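Local atomic coordinates of quinone oxidoreductase (Thermus thermophilus, PDB entry 1IZ0), a protein that binds NADPH and probably uses it to reduce quinones, as a zinc-independent member of the medium-chain dehydrogenase/reductase superfamily. Residues 62-65 against 70-73; 203-208 against 237-242; 155-158 against 162-165; 286-291 against 296-301; 147-152 against 258-263. One frame throughout, in Å; residues are numbered along the deposited sequence.

The five contacts illustrate how one two-part fold uses different chemistry at different depths. Contacts 1 and 4 reach the same mixed sheet and are joined by a salt bridge, Glu-62 OE1 to Lys-297 NZ at 2.6 Å; contact 1 is backbone pairing in a partly buried hairpin, contact 4 a buried, purely apolar meeting of helix and strand. Contacts 2 and 3 share the parallel Rossmann sheet, their centres about 21 Å apart: the first is aliphatic packing of a helix end and turn on an edge strand, the second a polar site with a bound sulfate. Contact 5, a surface contact, rests on one aromatic ring, and its segment 147-152 leads directly into the strand of contact 3.

Contact 1 (62-65 against 70-73); sequences EVVG and RRYA
Val-64 meets Arg-71 and Ala-73 with a different methyl for each. CG1, anti to the backbone N (chi1 170°), leans at a slant on the aliphatic part of the arginine, 3.9 Å from Arg-71 CD, while CG2 turns to the methyl of the pair mate, 4.2 Å from Ala-73 CB. The arginine chain starts out straight and bends at chi3, turning its guanidinium away from the valine to a salt bridge with Glu-33. Helix 101-105 covers Val-64 through Ala-104 and Ala-105.

Beneath these side chains lies the antiparallel hairpin of strands 62-67 and 70-75. Gly-65 and Tyr-72 form a hydrogen-bonded pair of it, with Gly-65 N to Tyr-72 O at 2.9 Å and Tyr-72 N to Gly-65 O at 2.8 Å, both nearly straight. Val-64 and Ala-73 are the adjoining non-hydrogen-bonded pair, and here Val-64 CA approaches Tyr-72 O to 3.3 Å in a CA-H...O contact. The tyrosine ring leads away from the glycine, and its CE1 lies over one face of the Arg-70 guanidinium, toward the rim.

Direction and register are therefore set by the backbone bonds, whereas the side chains add a modest apolar layer and the charge of Arg-71 is met by the neighbouring strand 27-37.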
# COMPACT_ATOMS: atom_id res chain seq x y z
N GLU A 62 -5.56 7.21 -4.83
CA GLU A 62 -4.25 7.06 -5.44
C GLU A 62 -4.40 7.28 -6.94
O GLU A 62 -4.83 6.40 -7.68
CB GLU A 62 -3.72 5.66 -5.15
CG GLU A 62 -2.25 5.47 -5.38
CD GLU A 62 -1.72 4.23 -4.70
OE1 GLU A 62 -2.55 3.38 -4.28
OE2 GLU A 62 -0.49 4.09 -4.58
N VAL A 63 -4.01 8.47 -7.38
CA VAL A 63 -4.16 8.86 -8.77
C VAL A 63 -2.87 9.10 -9.56
O VAL A 63 -1.83 9.44 -8.99
CB VAL A 63 -5.04 10.14 -8.84
CG1 VAL A 63 -4.91 10.82 -10.18
CG2 VAL A 63 -6.49 9.76 -8.61
N VAL A 64 -2.97 8.90 -10.87
CA VAL A 64 -1.87 9.13 -11.80
C VAL A 64 -2.49 9.88 -12.98
O VAL A 64 -3.53 9.48 -13.50
CB VAL A 64 -1.26 7.81 -12.29
CG1 VAL A 64 -0.29 8.07 -13.43
CG2 VAL A 64 -0.53 7.13 -11.15
N GLY A 65 -1.86 10.97 -13.38
CA GLY A 65 -2.41 11.74 -14.49
C GLY A 65 -1.50 12.80 -15.07
O GLY A 65 -0.35 12.95 -14.66
N ARG A 70 2.85 16.87 -18.56
CA ARG A 70 3.69 16.02 -17.70
C ARG A 70 2.88 15.11 -16.76
O ARG A 70 1.93 15.56 -16.13
CB ARG A 70 4.64 16.89 -16.88
CG ARG A 70 5.72 16.10 -16.18
CD ARG A 70 6.64 16.98 -15.34
NE ARG A 70 7.68 16.19 -14.69
CZ ARG A 70 8.58 16.69 -13.85
NH1 ARG A 70 9.50 15.91 -13.30
NH2 ARG A 70 8.56 17.99 -13.55
N ARG A 71 3.27 13.84 -16.68
CA ARG A 71 2.59 12.87 -15.83
C ARG A 71 3.09 12.84 -14.38
O ARG A 71 4.30 12.81 -14.12
CB ARG A 71 2.71 11.48 -16.43
CG ARG A 71 2.06 10.37 -15.60
CD ARG A 71 2.10 9.06 -16.36
NE ARG A 71 1.42 9.17 -17.64
CZ ARG A 71 1.77 8.50 -18.74
NH1 ARG A 71 2.80 7.67 -18.71
NH2 ARG A 71 1.08 8.66 -19.86
N TYR A 72 2.14 12.83 -13.45
CA TYR A 72 2.43 12.82 -12.02
C TYR A 72 1.56 11.80 -11.31
O TYR A 72 0.52 11.39 -11.82
CB TYR A 72 2.11 14.18 -11.39
CG TYR A 72 2.93 15.35 -11.88
CD1 TYR A 72 4.17 15.65 -11.31
CD2 TYR A 72 2.44 16.19 -12.88
CE1 TYR A 72 4.90 16.76 -11.72
CE2 TYR A 72 3.16 17.32 -13.29
CZ TYR A 72 4.39 17.60 -12.71
OH TYR A 72 5.09 18.72 -13.08
N ALA A 73 1.99 11.41 -10.11
CA ALA A 73 1.24 10.49 -9.27
C ALA A 73 0.82 11.35 -8.08
O ALA A 73 1.51 12.32 -7.76
CB ALA A 73 2.11 9.34 -8.80

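Contact 2 (203-208 against 237-242); sequences ESLGLL and LAVLGF
The backbone oxygen of Leu-205 accepts the amide of Leu-208, with Leu-208 N 3.2 Å from Leu-205 O, which closes a type I turn; from across the contact the methyl Leu-237 CD1 merely packs on the same oxygen at 3.9 Å. The turn brings Leu-205 and Leu-208 round to the same partner segment. Leu-237 receives the second of them with its other branch, CD2, which sits 3.6 Å from Leu-208 CB and also reaches Leu-208 CD1 at 4.1 Å; the two leucines meet askew rather than end on.

Segment 203-208 carries the end of helix 201-205, which belongs to the crossover between the parallel strands 190-195 and 212-216 of a Rossmann sheet, and strand 238-241 is an outermost strand of that sheet. Leu-205 reaches it with CD2, which lies 3.9 Å from Val-239 CG2, the two side chains standing at about a right angle. A chi1 of 174° swings CG1 of Val-239 opposite its own N and leaves CG2 for the leucine. Leu-232 of helix 231-234 touches Leu-205, Leu-237 and Val-239 alike, and Ile-227 packs on Leu-205 and Val-239. Just past the strand, Phe-242 is a residue that contacts NADPH in the complex.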
# COMPACT_ATOMS: atom_id res chain seq x y z
N GLU A 203 0.50 -14.64 18.09
CA GLU A 203 1.30 -15.67 17.43
C GLU A 203 2.46 -15.03 16.66
O GLU A 203 3.56 -15.57 16.62
CB GLU A 203 0.43 -16.48 16.47
CG GLU A 203 -0.75 -17.19 17.12
CD GLU A 203 -0.33 -18.16 18.22
OE1 GLU A 203 0.51 -19.04 17.95
OE2 GLU A 203 -0.86 -18.05 19.35
N SER A 204 2.19 -13.88 16.05
CA SER A 204 3.23 -13.19 15.30
C SER A 204 4.32 -12.74 16.25
O SER A 204 5.50 -12.77 15.91
CB SER A 204 2.65 -11.97 14.58
OG SER A 204 1.76 -12.36 13.55
N LEU A 205 3.92 -12.33 17.46
CA LEU A 205 4.88 -11.88 18.46
C LEU A 205 5.77 -13.03 18.89
O LEU A 205 6.93 -12.82 19.25
CB LEU A 205 4.14 -11.31 19.67
CG LEU A 205 3.52 -9.92 19.48
CD1 LEU A 205 2.55 -9.63 20.61
CD2 LEU A 205 4.62 -8.86 19.44
N GLY A 206 5.25 -14.25 18.83
CA GLY A 206 6.04 -15.40 19.22
C GLY A 206 7.15 -15.72 18.22
O GLY A 206 8.05 -16.51 18.51
N LEU A 207 7.08 -15.10 17.04
CA LEU A 207 8.07 -15.33 15.99
C LEU A 207 9.28 -14.42 16.14
O LEU A 207 10.32 -14.64 15.51
CB LEU A 207 7.45 -15.06 14.62
CG LEU A 207 6.10 -15.69 14.27
CD1 LEU A 207 5.59 -15.11 12.96
CD2 LEU A 207 6.23 -17.20 14.19
N LEU A 208 9.13 -13.39 16.96
CA LEU A 208 10.20 -12.41 17.15
C LEU A 208 11.33 -12.82 18.07
O LEU A 208 11.13 -13.53 19.06
CB LEU A 208 9.61 -11.09 17.67
CG LEU A 208 8.68 -10.34 16.71
CD1 LEU A 208 7.88 -9.30 17.48
CD2 LEU A 208 9.51 -9.71 15.59
N LEU A 237 10.26 -6.67 23.32
CA LEU A 237 9.58 -6.55 22.03
C LEU A 237 8.79 -5.26 21.95
O LEU A 237 8.48 -4.65 22.97
CB LEU A 237 8.63 -7.74 21.83
CG LEU A 237 9.25 -9.14 21.93
CD1 LEU A 237 8.15 -10.20 21.88
CD2 LEU A 237 10.23 -9.34 20.78
N ALA A 238 8.47 -4.83 20.73
CA ALA A 238 7.69 -3.62 20.55
C ALA A 238 6.59 -3.84 19.53
O ALA A 238 6.73 -4.65 18.61
CB ALA A 238 8.60 -2.48 20.10
N VAL A 239 5.48 -3.14 19.71
CA VAL A 239 4.38 -3.21 18.77
C VAL A 239 4.14 -1.76 18.34
O VAL A 239 3.88 -0.90 19.18
CB VAL A 239 3.10 -3.76 19.41
CG1 VAL A 239 1.94 -3.68 18.40
CG2 VAL A 239 3.31 -5.21 19.82
N LEU A 240 4.27 -1.50 17.05
CA LEU A 240 4.09 -0.16 16.53
C LEU A 240 2.85 -0.08 15.65
O LEU A 240 2.75 -0.81 14.66
CB LEU A 240 5.32 0.27 15.72
CG LEU A 240 6.68 0.14 16.41
CD1 LEU A 240 7.08 -1.32 16.50
CD2 LEU A 240 7.74 0.91 15.62
N GLY A 241 1.91 0.77 16.03
CA GLY A 241 0.70 0.93 15.24
C GLY A 241 1.10 1.82 14.09
O GLY A 241 1.91 2.73 14.26
N PHE A 242 0.55 1.56 12.91
CA PHE A 242 0.92 2.36 11.75
C PHE A 242 -0.26 2.79 10.90
O PHE A 242 -1.15 2.00 10.60
CB PHE A 242 1.92 1.56 10.89
CG PHE A 242 2.42 2.30 9.68
CD1 PHE A 242 1.63 2.40 8.54
CD2 PHE A 242 3.65 2.95 9.70
CE1 PHE A 242 2.06 3.13 7.44
CE2 PHE A 242 4.09 3.68 8.61
CZ PHE A 242 3.30 3.78 7.48

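Contact 3 (155-158 against 162-165); sequences AAAS and KLAL. With SO4 (sulfate ion), chain B.
The end of the second strand of a Rossmann fold, where strand 152-157 runs over into the turn before helix 164-168, is the setting in which Ser-158 and Lys-162 close on a sulfate ion. One sulfate oxygen, O4, is gripped twice: Lys-162 NZ donates to it at 2.7 Å and Ser-158 OG at 2.9 Å. A second oxygen, O2, takes the backbone amide, with Ser-158 N 2.9 Å away. The serine chi1 of 61° places OG between its backbone N and carbonyl carbon, so hydroxyl and amide can both reach the anion. The lysine is extended beyond CG and runs alongside the serine hydroxyl, Lys-162 CD and CE each 3.9 Å from Ser-158 OG, to bring NZ to the sulfate; NZ also donates to Arg-292 O, which probably helps to fix its position, and Tyr-177 OH adds another bond to the sulfate.

Both Ser-158 and Lys-162 contact NADPH in the complex, as do Tyr-177 and Arg-292. The sulfate, probably from the crystallisation liquor, may occupy the place of the cofactor's 2'-phosphate, which distinguishes NADPH from NADH.

Below the polar site the packing is apolar. Ala-157 CB points toward the turn and lies 3.7 Å from Lys-162 CB and equally 3.7 Å from Leu-163 CD2. Leu-163 goes on to touch Ala-174 and Thr-176 of strand 173-176, the next strand of this beta-alpha-beta unit and an outermost one of the sheet, while on the other side Ala-156 bonds through its backbone to Val-131 of strand 128-131.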
# COMPACT_ATOMS: atom_id res chain seq x y z
N ALA A 155 9.01 -14.24 3.18
CA ALA A 155 7.68 -13.92 2.66
C ALA A 155 6.69 -15.02 2.99
O ALA A 155 7.05 -16.20 3.00
CB ALA A 155 7.75 -13.72 1.14
N ALA A 156 5.46 -14.64 3.26
CA ALA A 156 4.43 -15.61 3.56
C ALA A 156 3.15 -15.26 2.82
O ALA A 156 2.86 -14.09 2.58
CB ALA A 156 4.18 -15.65 5.06
N ALA A 157 2.40 -16.29 2.43
CA ALA A 157 1.13 -16.12 1.73
C ALA A 157 0.24 -17.31 2.09
O ALA A 157 0.68 -18.24 2.76
CB ALA A 157 1.35 -16.05 0.22
N SER A 158 -1.01 -17.28 1.64
CA SER A 158 -1.95 -18.35 1.95
C SER A 158 -1.83 -19.62 1.11
O SER A 158 -1.91 -20.73 1.64
CB SER A 158 -3.39 -17.83 1.83
OG SER A 158 -3.66 -17.38 0.51
N LYS A 162 1.05 -18.69 -4.54
CA LYS A 162 1.32 -17.26 -4.35
C LYS A 162 2.75 -16.97 -3.91
O LYS A 162 3.16 -15.82 -3.80
CB LYS A 162 0.37 -16.67 -3.31
CG LYS A 162 -1.08 -16.62 -3.72
CD LYS A 162 -1.92 -15.95 -2.64
CE LYS A 162 -3.36 -15.78 -3.08
NZ LYS A 162 -4.19 -15.25 -1.97
N LEU A 163 3.52 -18.03 -3.69
CA LEU A 163 4.88 -17.90 -3.20
C LEU A 163 5.97 -17.61 -4.24
O LEU A 163 7.01 -17.05 -3.89
CB LEU A 163 5.24 -19.15 -2.41
CG LEU A 163 4.27 -19.46 -1.27
CD1 LEU A 163 4.70 -20.73 -0.57
CD2 LEU A 163 4.23 -18.29 -0.29
N ALA A 164 5.75 -17.99 -5.49
CA ALA A 164 6.74 -17.77 -6.54
C ALA A 164 7.11 -16.29 -6.74
O ALA A 164 8.28 -15.95 -6.91
CB ALA A 164 6.25 -18.37 -7.84
N LEU A 165 6.12 -15.40 -6.71
CA LEU A 165 6.38 -13.97 -6.92
C LEU A 165 7.28 -13.35 -5.85
O LEU A 165 8.28 -12.69 -6.17
CB LEU A 165 5.05 -13.20 -6.97
CG LEU A 165 4.80 -12.26 -8.14
CD1 LEU A 165 3.70 -11.26 -7.74
CD2 LEU A 165 6.08 -11.52 -8.52
S SO4 B . -3.04 -13.88 1.27
O1 SO4 B . -2.96 -12.52 0.38
O2 SO4 B . -1.82 -14.60 0.98
O3 SO4 B . -3.17 -13.57 2.54
O4 SO4 B . -4.16 -14.57 0.68

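Contact 4 (286-291 against 296-301); sequences FRALLD and GKVVVR
Apolar contact alone joins Val-298 to Ala-288 and Leu-289. A single methyl does most of the work: Val-298 CG2 is 4.0 Å from Ala-288 CB and likewise 4.0 Å from Leu-289 CD2, so one methyl touches both. The valine chi1 of 175° turns CG2 to both residues, while Val-298 CG1 lies only slightly farther from Ala-288 CB, at 4.2 Å. Leu-289 CD2 also lies 4.1 Å from Val-298 CB, the two side chains crossing askew. The alanine methyl is directed to the strand side, whereas the leucine starts off to one side and reaches the valine through its branch end. Phe-277 touches both Ala-288 and Val-298, and Leu-37, bonded to Val-298 through the backbone, touches the side chains of both Leu-289 and Val-298, which extends the apolar layer to two further strands.

These elements form a beta-alpha-beta unit, in which strand 273-278 is followed by helix 282-288 and then by strand 297-301, parallel to the first, in the mixed sheet. The side chain of Leu-289 is about 5 Å from that of Phe-39, an NADPH contact in the complex, although no cofactor is bound here.

Backbone bonds run within 286-291 or out to neighbouring strands; none joins the two segments. In the turn at 287-291, Leu-290 N bonds to Arg-287 O at 2.8 Å, and the amide of Asp-291 makes weaker, longer bonds to both Arg-287 O and Ala-288 O.

Charge is directed elsewhere. The CB of Lys-297 points away from the helix, and its ammonium, salt-bridged to Glu-62, also bonds to Asn-38 OD1.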
# COMPACT_ATOMS: atom_id res chain seq x y z
N PHE A 286 -13.49 -2.95 -7.41
CA PHE A 286 -13.65 -2.91 -5.96
C PHE A 286 -13.81 -4.31 -5.39
O PHE A 286 -13.34 -4.59 -4.28
CB PHE A 286 -14.87 -2.05 -5.58
CG PHE A 286 -14.51 -0.62 -5.25
CD1 PHE A 286 -14.01 -0.29 -3.99
CD2 PHE A 286 -14.66 0.38 -6.21
CE1 PHE A 286 -13.65 1.02 -3.69
CE2 PHE A 286 -14.31 1.70 -5.91
CZ PHE A 286 -13.80 2.02 -4.65
N ARG A 287 -14.47 -5.20 -6.13
CA ARG A 287 -14.66 -6.57 -5.67
C ARG A 287 -13.32 -7.31 -5.74
O ARG A 287 -13.04 -8.19 -4.92
CB ARG A 287 -15.70 -7.31 -6.52
CG ARG A 287 -17.15 -6.86 -6.28
CD ARG A 287 -18.16 -7.75 -7.02
NE ARG A 287 -18.69 -7.12 -8.23
CZ ARG A 287 -18.43 -7.55 -9.47
NH1 ARG A 287 -17.65 -8.60 -9.66
NH2 ARG A 287 -18.95 -6.91 -10.51
N ALA A 288 -12.50 -6.95 -6.72
CA ALA A 288 -11.19 -7.58 -6.89
C ALA A 288 -10.33 -7.33 -5.65
O ALA A 288 -9.40 -8.09 -5.37
CB ALA A 288 -10.51 -7.04 -8.12
N LEU A 289 -10.63 -6.26 -4.93
CA LEU A 289 -9.90 -5.93 -3.71
C LEU A 289 -10.21 -6.99 -2.67
O LEU A 289 -9.41 -7.24 -1.76
CB LEU A 289 -10.34 -4.56 -3.17
CG LEU A 289 -9.95 -3.32 -3.98
CD1 LEU A 289 -10.76 -2.11 -3.51
CD2 LEU A 289 -8.45 -3.08 -3.85
N LEU A 290 -11.37 -7.63 -2.80
CA LEU A 290 -11.80 -8.66 -1.86
C LEU A 290 -11.39 -10.06 -2.31
O LEU A 290 -11.44 -11.01 -1.53
CB LEU A 290 -13.31 -8.59 -1.68
CG LEU A 290 -13.87 -7.20 -1.33
CD1 LEU A 290 -15.36 -7.31 -1.04
CD2 LEU A 290 -13.13 -6.65 -0.13
N ASP A 291 -11.01 -10.20 -3.57
CA ASP A 291 -10.60 -11.51 -4.08
C ASP A 291 -9.16 -11.81 -3.66
O ASP A 291 -8.22 -11.30 -4.27
CB ASP A 291 -10.73 -11.56 -5.60
CG ASP A 291 -10.07 -12.78 -6.20
OD1 ASP A 291 -9.96 -13.80 -5.48
OD2 ASP A 291 -9.66 -12.72 -7.38
N GLY A 296 -0.81 -8.50 -6.67
CA GLY A 296 -0.44 -7.17 -7.08
C GLY A 296 -1.54 -6.15 -6.83
O GLY A 296 -2.53 -6.43 -6.15
N LYS A 297 -1.36 -4.97 -7.40
CA LYS A 297 -2.28 -3.85 -7.26
C LYS A 297 -3.47 -3.86 -8.20
O LYS A 297 -3.32 -4.14 -9.39
CB LYS A 297 -1.51 -2.55 -7.50
CG LYS A 297 -2.28 -1.29 -7.16
CD LYS A 297 -2.13 -0.98 -5.68
CE LYS A 297 -2.59 0.44 -5.36
NZ LYS A 297 -2.27 0.78 -3.95
N VAL A 298 -4.65 -3.54 -7.68
CA VAL A 298 -5.85 -3.46 -8.50
C VAL A 298 -5.84 -2.05 -9.05
O VAL A 298 -5.80 -1.08 -8.30
CB VAL A 298 -7.15 -3.65 -7.68
CG1 VAL A 298 -8.36 -3.42 -8.59
CG2 VAL A 298 -7.21 -5.05 -7.09
N VAL A 299 -5.89 -1.92 -10.37
CA VAL A 299 -5.84 -0.61 -11.00
C VAL A 299 -6.99 -0.37 -11.97
O VAL A 299 -7.38 -1.25 -12.73
CB VAL A 299 -4.51 -0.44 -11.78
CG1 VAL A 299 -4.52 0.87 -12.56
CG2 VAL A 299 -3.34 -0.49 -10.81
N VAL A 300 -7.53 0.85 -11.94
CA VAL A 300 -8.59 1.23 -12.85
C VAL A 300 -7.93 2.15 -13.88
O VAL A 300 -7.28 3.14 -13.52
CB VAL A 300 -9.73 1.99 -12.13
CG1 VAL A 300 -10.78 2.42 -13.15
CG2 VAL A 300 -10.38 1.08 -11.08
N ARG A 301 -8.08 1.81 -15.15
CA ARG A 301 -7.48 2.57 -16.24
C ARG A 301 -8.55 3.35 -16.99
O ARG A 301 -9.57 2.78 -17.37
CB ARG A 301 -6.80 1.60 -17.21
CG ARG A 301 -5.39 1.93 -17.60
CD ARG A 301 -5.28 3.23 -18.36
NE ARG A 301 -3.98 3.33 -19.02
CZ ARG A 301 -3.56 4.40 -19.69
NH1 ARG A 301 -4.35 5.46 -19.81
NH2 ARG A 301 -2.37 4.39 -20.27

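Contact 5 (147-152 against 258-263); sequences RAMGLR and LGFLLP
Apolar contact comes first: the ring of Phe-260 reaches Ala-148 and Met-149 with its outermost carbon. Phe-260 CZ is 4.0 Å from Ala-148 CB and 3.8 Å from Met-149 CG, the selenomethionine chain meeting the ring obliquely. A phenylalanine chi1 near 180° (175°) sends the ring toward the C-terminal end of helix 137-148. Tyr-115 meets the ring at about 30° between planes, and Arg-264 makes a cation-pi contact with it.

A second kind of contact is with a polar atom at the ring edge: Ala-148 O lies near the plane of the ring, 3.9 Å from Phe-260 CZ.

None of the hydrogen bonds spans the two segments; those of the side chain of Arg-147 lie within 147-152. Arg-147 NH2 donates to Leu-151 O at 3.0 Å, from above the carbonyl plane, while NE makes a weak bond to the same oxygen. The side chain thereby ties the helix end to the residue just before the next strand.

Gly-150, with its positive phi of 79° and two bonds back into the last turn, makes the Schellman motif that ends helix 137-148 in a beta-alpha-beta crossover of the Rossmann fold, linking strand 128-131 to strand 152-157, with helix 251-261 resting against its corner.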
# COMPACT_ATOMS: atom_id res chain seq x y z
N ARG A 147 14.40 -5.40 0.61
CA ARG A 147 15.61 -5.84 -0.08
C ARG A 147 16.55 -4.67 -0.33
O ARG A 147 17.76 -4.77 -0.08
CB ARG A 147 15.26 -6.49 -1.42
CG ARG A 147 14.74 -7.91 -1.31
CD ARG A 147 15.88 -8.91 -1.35
NE ARG A 147 16.79 -8.76 -0.22
CZ ARG A 147 18.03 -9.23 -0.19
NH1 ARG A 147 18.52 -9.86 -1.25
NH2 ARG A 147 18.79 -9.05 0.88
N ALA A 148 16.00 -3.56 -0.83
CA ALA A 148 16.79 -2.37 -1.12
C ALA A 148 17.40 -1.79 0.16
O ALA A 148 18.40 -1.07 0.11
CB ALA A 148 15.92 -1.32 -1.78
N MSE A 149 16.80 -2.11 1.30
CA MSE A 149 17.30 -1.61 2.57
C MSE A 149 18.30 -2.60 3.13
O MSE A 149 18.84 -2.41 4.22
CB MSE A 149 16.14 -1.39 3.55
CG MSE A 149 15.19 -0.27 3.12
SE MSE A 149 13.72 0.03 4.35
CE MSE A 149 14.74 0.86 5.78
N GLY A 150 18.56 -3.66 2.37
CA GLY A 150 19.52 -4.67 2.78
C GLY A 150 19.01 -5.67 3.80
O GLY A 150 19.79 -6.31 4.50
N LEU A 151 17.69 -5.83 3.88
CA LEU A 151 17.11 -6.75 4.85
C LEU A 151 16.95 -8.17 4.31
O LEU A 151 16.90 -8.39 3.09
CB LEU A 151 15.74 -6.24 5.31
CG LEU A 151 15.64 -4.77 5.76
CD1 LEU A 151 14.17 -4.45 6.07
CD2 LEU A 151 16.51 -4.53 6.98
N ARG A 152 16.87 -9.13 5.22
CA ARG A 152 16.67 -10.53 4.87
C ARG A 152 15.16 -10.73 4.98
O ARG A 152 14.59 -10.56 6.05
CB ARG A 152 17.40 -11.44 5.87
CG ARG A 152 18.92 -11.40 5.75
CD ARG A 152 19.57 -12.31 6.80
NE ARG A 152 19.08 -13.68 6.72
CZ ARG A 152 19.15 -14.55 7.72
NH1 ARG A 152 19.70 -14.18 8.88
NH2 ARG A 152 18.67 -15.78 7.58
N LEU A 258 10.97 9.77 -0.08
CA LEU A 258 11.04 9.94 -1.52
C LEU A 258 12.48 10.01 -1.99
O LEU A 258 12.80 9.59 -3.10
CB LEU A 258 10.27 11.19 -1.96
CG LEU A 258 8.76 11.10 -1.67
CD1 LEU A 258 8.05 12.28 -2.33
CD2 LEU A 258 8.20 9.78 -2.21
N GLY A 259 13.35 10.53 -1.14
CA GLY A 259 14.75 10.63 -1.51
C GLY A 259 15.35 9.25 -1.65
O GLY A 259 16.38 9.06 -2.31
N PHE A 260 14.70 8.26 -1.04
CA PHE A 260 15.19 6.89 -1.11
C PHE A 260 14.45 6.07 -2.15
O PHE A 260 15.06 5.28 -2.87
CB PHE A 260 15.06 6.23 0.26
CG PHE A 260 15.44 4.78 0.28
CD1 PHE A 260 14.51 3.80 -0.07
CD2 PHE A 260 16.72 4.39 0.64
CE1 PHE A 260 14.86 2.46 -0.06
CE2 PHE A 260 17.07 3.04 0.66
CZ PHE A 260 16.13 2.08 0.31
N LEU A 261 13.14 6.27 -2.24
CA LEU A 261 12.31 5.53 -3.18
C LEU A 261 12.36 5.98 -4.64
O LEU A 261 12.50 5.15 -5.54
CB LEU A 261 10.85 5.57 -2.69
CG LEU A 261 10.57 4.91 -1.33
CD1 LEU A 261 9.15 5.25 -0.89
CD2 LEU A 261 10.76 3.41 -1.43
N LEU A 262 12.24 7.29 -4.89
CA LEU A 262 12.25 7.81 -6.26
C LEU A 262 13.44 7.43 -7.13
O LEU A 262 13.27 6.99 -8.27
CB LEU A 262 12.09 9.33 -6.25
CG LEU A 262 10.73 9.83 -5.79
CD1 LEU A 262 10.66 11.34 -6.00
CD2 LEU A 262 9.63 9.12 -6.57
N PRO A 263 14.67 7.59 -6.62
CA PRO A 263 15.80 7.21 -7.48
C PRO A 263 15.77 5.73 -7.84
O PRO A 263 16.48 5.29 -8.74
CB PRO A 263 17.03 7.57 -6.64
CG PRO A 263 16.53 8.73 -5.80
CD PRO A 263 15.14 8.26 -5.40